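Local coordinates for protein glutathione S-transferase omega-like 2 (Saccharomyces cerevisiae, PDB 5LKB) that acts as a glutathione-dependent thiol transferase, reduces dehydroascorbate and dimethylarsinic acid, and reacts with glutathionyl-(hydro)quinones as a Xi-class glutathione transferase, at residues V69-W79 with H341-S349. Residues are numbered along the deposited sequence; the frame is centred on the assembly and turned at random.
Sequences VVHWHLDEKGW and HIKLHYTRS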
loop_
_atom_site.group_PDB
_atom_site.type_symbol
_atom_site.label_atom_id
_atom_site.label_comp_id
_atom_site.label_asym_id
_atom_site.label_seq_id
_atom_site.Cartn_x
_atom_site.Cartn_y
_atom_site.Cartn_z
ATOM N N VAL A 69 1.297 -15.734 25.199
ATOM C CA VAL A 69 1.014 -14.942 23.982
ATOM C C VAL A 69 -0.476 -15.021 23.643
ATOM O O VAL A 69 -1.026 -16.114 23.445
ATOM C CB VAL A 69 1.863 -15.424 22.803
ATOM C CG1 VAL A 69 1.596 -14.482 21.625
ATOM C CG2 VAL A 69 3.299 -15.444 23.146
ATOM N N VAL A 70 -1.134 -13.861 23.556
ATOM C CA VAL A 70 -2.509 -13.798 23.117
ATOM C C VAL A 70 -2.622 -14.049 21.612
ATOM O O VAL A 70 -1.644 -13.928 20.872
ATOM C CB VAL A 70 -3.156 -12.446 23.474
ATOM C CG1 VAL A 70 -3.250 -12.308 25.026
ATOM C CG2 VAL A 70 -2.463 -11.263 22.858
ATOM N N HIS A 71 -3.843 -14.353 21.192
ATOM C CA HIS A 71 -4.192 -14.519 19.782
ATOM C C HIS A 71 -3.959 -13.209 19.065
ATOM O O HIS A 71 -4.120 -12.123 19.626
ATOM C CB HIS A 71 -5.648 -14.928 19.669
ATOM C CG HIS A 71 -6.014 -15.617 18.399
ATOM N ND1 HIS A 71 -6.162 -14.947 17.212
ATOM C CD2 HIS A 71 -6.312 -16.914 18.144
ATOM C CE1 HIS A 71 -6.541 -15.806 16.278
ATOM N NE2 HIS A 71 -6.648 -17.010 16.825
ATOM N N TRP A 72 -3.567 -13.318 17.783
ATOM C CA TRP A 72 -3.392 -12.129 16.950
ATOM C C TRP A 72 -4.699 -11.433 16.599
ATOM O O TRP A 72 -4.670 -10.238 16.293
ATOM C CB TRP A 72 -2.591 -12.466 15.674
ATOM C CG TRP A 72 -3.117 -13.702 14.952
ATOM C CD1 TRP A 72 -2.596 -14.956 15.055
ATOM C CD2 TRP A 72 -4.265 -13.806 14.104
ATOM N NE1 TRP A 72 -3.353 -15.847 14.318
ATOM C CE2 TRP A 72 -4.375 -15.167 13.728
ATOM C CE3 TRP A 72 -5.227 -12.895 13.632
ATOM C CZ2 TRP A 72 -5.371 -15.620 12.878
ATOM C CZ3 TRP A 72 -6.221 -13.373 12.773
ATOM C CH2 TRP A 72 -6.281 -14.716 12.427
ATOM N N HIS A 73 -5.838 -12.111 16.687
ATOM C CA HIS A 73 -7.110 -11.506 16.346
ATOM C C HIS A 73 -7.681 -10.720 17.539
ATOM O O HIS A 73 -7.969 -11.300 18.606
ATOM C CB HIS A 73 -8.138 -12.508 15.832
ATOM C CG HIS A 73 -9.408 -11.863 15.394
ATOM N ND1 HIS A 73 -10.639 -12.163 15.947
ATOM C CD2 HIS A 73 -9.643 -10.914 14.455
ATOM C CE1 HIS A 73 -11.570 -11.442 15.347
ATOM N NE2 HIS A 73 -10.988 -10.659 14.452
ATOM N N LEU A 74 -7.919 -9.419 17.348
ATOM C CA LEU A 74 -8.435 -8.562 18.409
ATOM C C LEU A 74 -9.887 -8.195 18.113
ATOM O O LEU A 74 -10.174 -7.374 17.235
ATOM C CB LEU A 74 -7.533 -7.348 18.575
ATOM C CG LEU A 74 -7.972 -6.306 19.609
ATOM C CD1 LEU A 74 -8.027 -6.861 21.041
ATOM C CD2 LEU A 74 -6.984 -5.190 19.618
ATOM N N ASP A 75 -10.846 -8.841 18.844
ATOM C CA ASP A 75 -12.269 -8.572 18.691
ATOM C C ASP A 75 -12.755 -7.575 19.750
ATOM O O ASP A 75 -11.954 -7.010 20.502
ATOM C CB ASP A 75 -13.056 -9.890 18.638
ATOM C CG ASP A 75 -13.154 -10.622 19.979
ATOM O OD1 ASP A 75 -12.968 -9.982 21.034
ATOM O OD2 ASP A 75 -13.398 -11.853 19.935
ATOM N N GLU A 76 -14.074 -7.327 19.780
ATOM C CA GLU A 76 -14.621 -6.304 20.674
ATOM C C GLU A 76 -14.410 -6.632 22.139
ATOM O O GLU A 76 -14.393 -5.711 22.975
ATOM C CB GLU A 76 -16.123 -6.114 20.435
ATOM N N LYS A 77 -14.296 -7.902 22.496
ATOM C CA LYS A 77 -14.019 -8.258 23.901
ATOM C C LYS A 77 -12.524 -8.294 24.273
ATOM O O LYS A 77 -12.169 -8.738 25.373
ATOM C CB LYS A 77 -14.726 -9.568 24.240
ATOM C CG LYS A 77 -16.247 -9.447 24.235
ATOM C CD LYS A 77 -16.917 -10.741 24.637
ATOM C CE LYS A 77 -18.437 -10.655 24.551
ATOM N NZ LYS A 77 -18.919 -10.255 23.184
ATOM N N GLY A 78 -11.621 -7.864 23.375
ATOM C CA GLY A 78 -10.227 -7.685 23.724
ATOM C C GLY A 78 -9.353 -8.895 23.458
ATOM O O GLY A 78 -9.804 -9.970 23.087
ATOM N N TRP A 79 -8.066 -8.745 23.762
ATOM C CA TRP A 79 -7.133 -9.835 23.483
ATOM C C TRP A 79 -7.564 -11.088 24.224
ATOM O O TRP A 79 -8.072 -11.023 25.361
ATOM C CB TRP A 79 -5.727 -9.471 23.920
ATOM C CG TRP A 79 -5.086 -8.252 23.311
ATOM C CD1 TRP A 79 -4.926 -7.028 23.875
ATOM C CD2 TRP A 79 -4.513 -8.144 21.983
ATOM N NE1 TRP A 79 -4.253 -6.185 23.049
ATOM C CE2 TRP A 79 -3.955 -6.861 21.886
ATOM C CE3 TRP A 79 -4.352 -9.039 20.916
ATOM C CZ2 TRP A 79 -3.295 -6.414 20.757
ATOM C CZ3 TRP A 79 -3.640 -8.617 19.793
ATOM C CH2 TRP A 79 -3.131 -7.313 19.712
ATOM N N HIS A 341 1.777 -13.055 12.734
ATOM C CA HIS A 341 0.986 -12.365 13.747
ATOM C C HIS A 341 0.845 -10.882 13.419
ATOM O O HIS A 341 -0.236 -10.307 13.583
ATOM C CB HIS A 341 1.617 -12.510 15.137
ATOM C CG HIS A 341 1.297 -13.807 15.817
ATOM N ND1 HIS A 341 0.689 -13.875 17.058
ATOM C CD2 HIS A 341 1.473 -15.081 15.402
ATOM C CE1 HIS A 341 0.479 -15.140 17.356
ATOM N NE2 HIS A 341 0.959 -15.894 16.384
ATOM N N ILE A 342 1.939 -10.248 12.992
ATOM C CA ILE A 342 1.919 -8.836 12.632
ATOM C C ILE A 342 0.877 -8.565 11.540
ATOM O O ILE A 342 -0.010 -7.729 11.683
ATOM C CB ILE A 342 3.315 -8.368 12.218
ATOM C CG1 ILE A 342 4.247 -8.295 13.444
ATOM C CG2 ILE A 342 3.300 -7.054 11.480
ATOM C CD1 ILE A 342 5.696 -8.197 13.104
ATOM N N LYS A 343 1.012 -9.253 10.401
ATOM C CA LYS A 343 0.117 -8.947 9.294
ATOM C C LYS A 343 -1.318 -9.316 9.576
ATOM O O LYS A 343 -2.256 -8.551 9.210
ATOM C CB LYS A 343 0.605 -9.638 8.003
ATOM C CG LYS A 343 1.911 -9.017 7.475
ATOM C CD LYS A 343 2.536 -9.826 6.339
ATOM C CE LYS A 343 1.715 -9.847 5.077
ATOM N NZ LYS A 343 1.926 -8.624 4.358
ATOM N N LEU A 344 -1.525 -10.490 10.168
ATOM C CA LEU A 344 -2.885 -10.920 10.477
ATOM C C LEU A 344 -3.545 -10.009 11.499
ATOM O O LEU A 344 -4.692 -9.604 11.336
ATOM C CB LEU A 344 -2.890 -12.377 10.961
ATOM C CG LEU A 344 -2.584 -13.455 9.919
ATOM C CD1 LEU A 344 -2.311 -14.755 10.653
ATOM C CD2 LEU A 344 -3.807 -13.564 8.978
ATOM N N HIS A 345 -2.828 -9.647 12.568
ATOM C CA HIS A 345 -3.471 -8.810 13.588
ATOM C C HIS A 345 -4.094 -7.567 12.976
ATOM O O HIS A 345 -5.284 -7.264 13.179
ATOM C CB HIS A 345 -2.477 -8.377 14.669
ATOM C CG HIS A 345 -3.020 -7.275 15.501
ATOM N ND1 HIS A 345 -4.111 -7.476 16.313
ATOM C CD2 HIS A 345 -2.723 -5.950 15.565
ATOM C CE1 HIS A 345 -4.481 -6.313 16.828
ATOM N NE2 HIS A 345 -3.653 -5.373 16.399
ATOM N N TYR A 346 -3.270 -6.775 12.282
ATOM C CA TYR A 346 -3.737 -5.479 11.861
ATOM C C TYR A 346 -4.836 -5.618 10.824
ATOM O O TYR A 346 -5.872 -4.970 10.920
ATOM C CB TYR A 346 -2.571 -4.678 11.300
ATOM C CG TYR A 346 -1.608 -4.076 12.361
ATOM C CD1 TYR A 346 -0.514 -4.794 12.833
ATOM C CD2 TYR A 346 -1.768 -2.774 12.805
ATOM C CE1 TYR A 346 0.347 -4.237 13.714
ATOM C CE2 TYR A 346 -0.920 -2.206 13.728
ATOM C CZ TYR A 346 0.131 -2.946 14.190
ATOM O OH TYR A 346 1.073 -2.442 15.052
ATOM N N THR A 347 -4.606 -6.460 9.812
ATOM C CA THR A 347 -5.538 -6.516 8.696
ATOM C C THR A 347 -6.851 -7.213 9.051
ATOM O O THR A 347 -7.890 -6.925 8.443
ATOM C CB THR A 347 -4.908 -7.196 7.497
ATOM O OG1 THR A 347 -4.591 -8.542 7.820
ATOM C CG2 THR A 347 -3.695 -6.410 6.986
ATOM N N ARG A 348 -6.825 -8.153 9.988
ATOM C CA ARG A 348 -8.027 -8.879 10.380
ATOM C C ARG A 348 -8.768 -8.240 11.534
ATOM O O ARG A 348 -9.950 -8.537 11.701
ATOM C CB ARG A 348 -7.687 -10.310 10.785
ATOM C CG ARG A 348 -6.935 -11.141 9.749
ATOM C CD ARG A 348 -7.804 -11.328 8.511
ATOM N NE ARG A 348 -7.186 -12.281 7.591
ATOM C CZ ARG A 348 -7.211 -13.599 7.719
ATOM N NH1 ARG A 348 -7.895 -14.171 8.734
ATOM N NH2 ARG A 348 -6.520 -14.356 6.888
ATOM N N SER A 349 -8.148 -7.342 12.290
ATOM C CA SER A 349 -8.840 -6.768 13.443
ATOM C C SER A 349 -9.415 -5.385 13.200
ATOM O O SER A 349 -10.375 -5.015 13.870
ATOM C CB SER A 349 -7.897 -6.666 14.643
ATOM O OG SER A 349 -7.259 -7.887 14.954
HETATM O O HOH W 1 -0.141 -12.294 19.253
HETATM O O HOH W 2 -12.453 -8.582 13.190
HETATM O O HOH W 3 -12.011 -6.755 15.263
#
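Trp72, in the loop after strand 66-69 of the thioredoxin-like N-terminal domain, packs on His341 and Leu344 of helix 339-349 in the helical C-terminal domain of this glutathione transferase. From the backbone outward, Trp72 CB lies 3.8 Å from His341 O, and CD1 points into the centre of the His341 ring, an edge-to-face pair with planes at 81°. NE1 hydrogen-bonds Asp129 OD1. Leu344 CB sits over the six-membered ring, 3.6 Å from Trp72 CE3, and Leu344 CD1 lies nearer the rim, by CE2 and CZ2; His71 CE1 covers the opposite face. At the far end CZ3 meets Arg348 CG and CH2 nears Arg348 NH1. With chi1 at 49°, CG stands between the backbone N and the carbonyl carbon, which brings the indole onto the helix. Cutting this side chain back to alanine is likely to open a gap between His71 and Leu344 and deprive Asp129 of its indole donor. His345 ND1 donates to Trp72 O over 2.8 Å, in the imidazole plane. Glutathione-binding Trp79 sets CH2 over a face of that ring, 3.3 Å from His345 CE1, while His345 NE2 bonds a glycerol. One helical turn after His345, Ser349 OG accepts from Leu74 N (2.9 Å, 166°) and donates to a lone pair of His345 O.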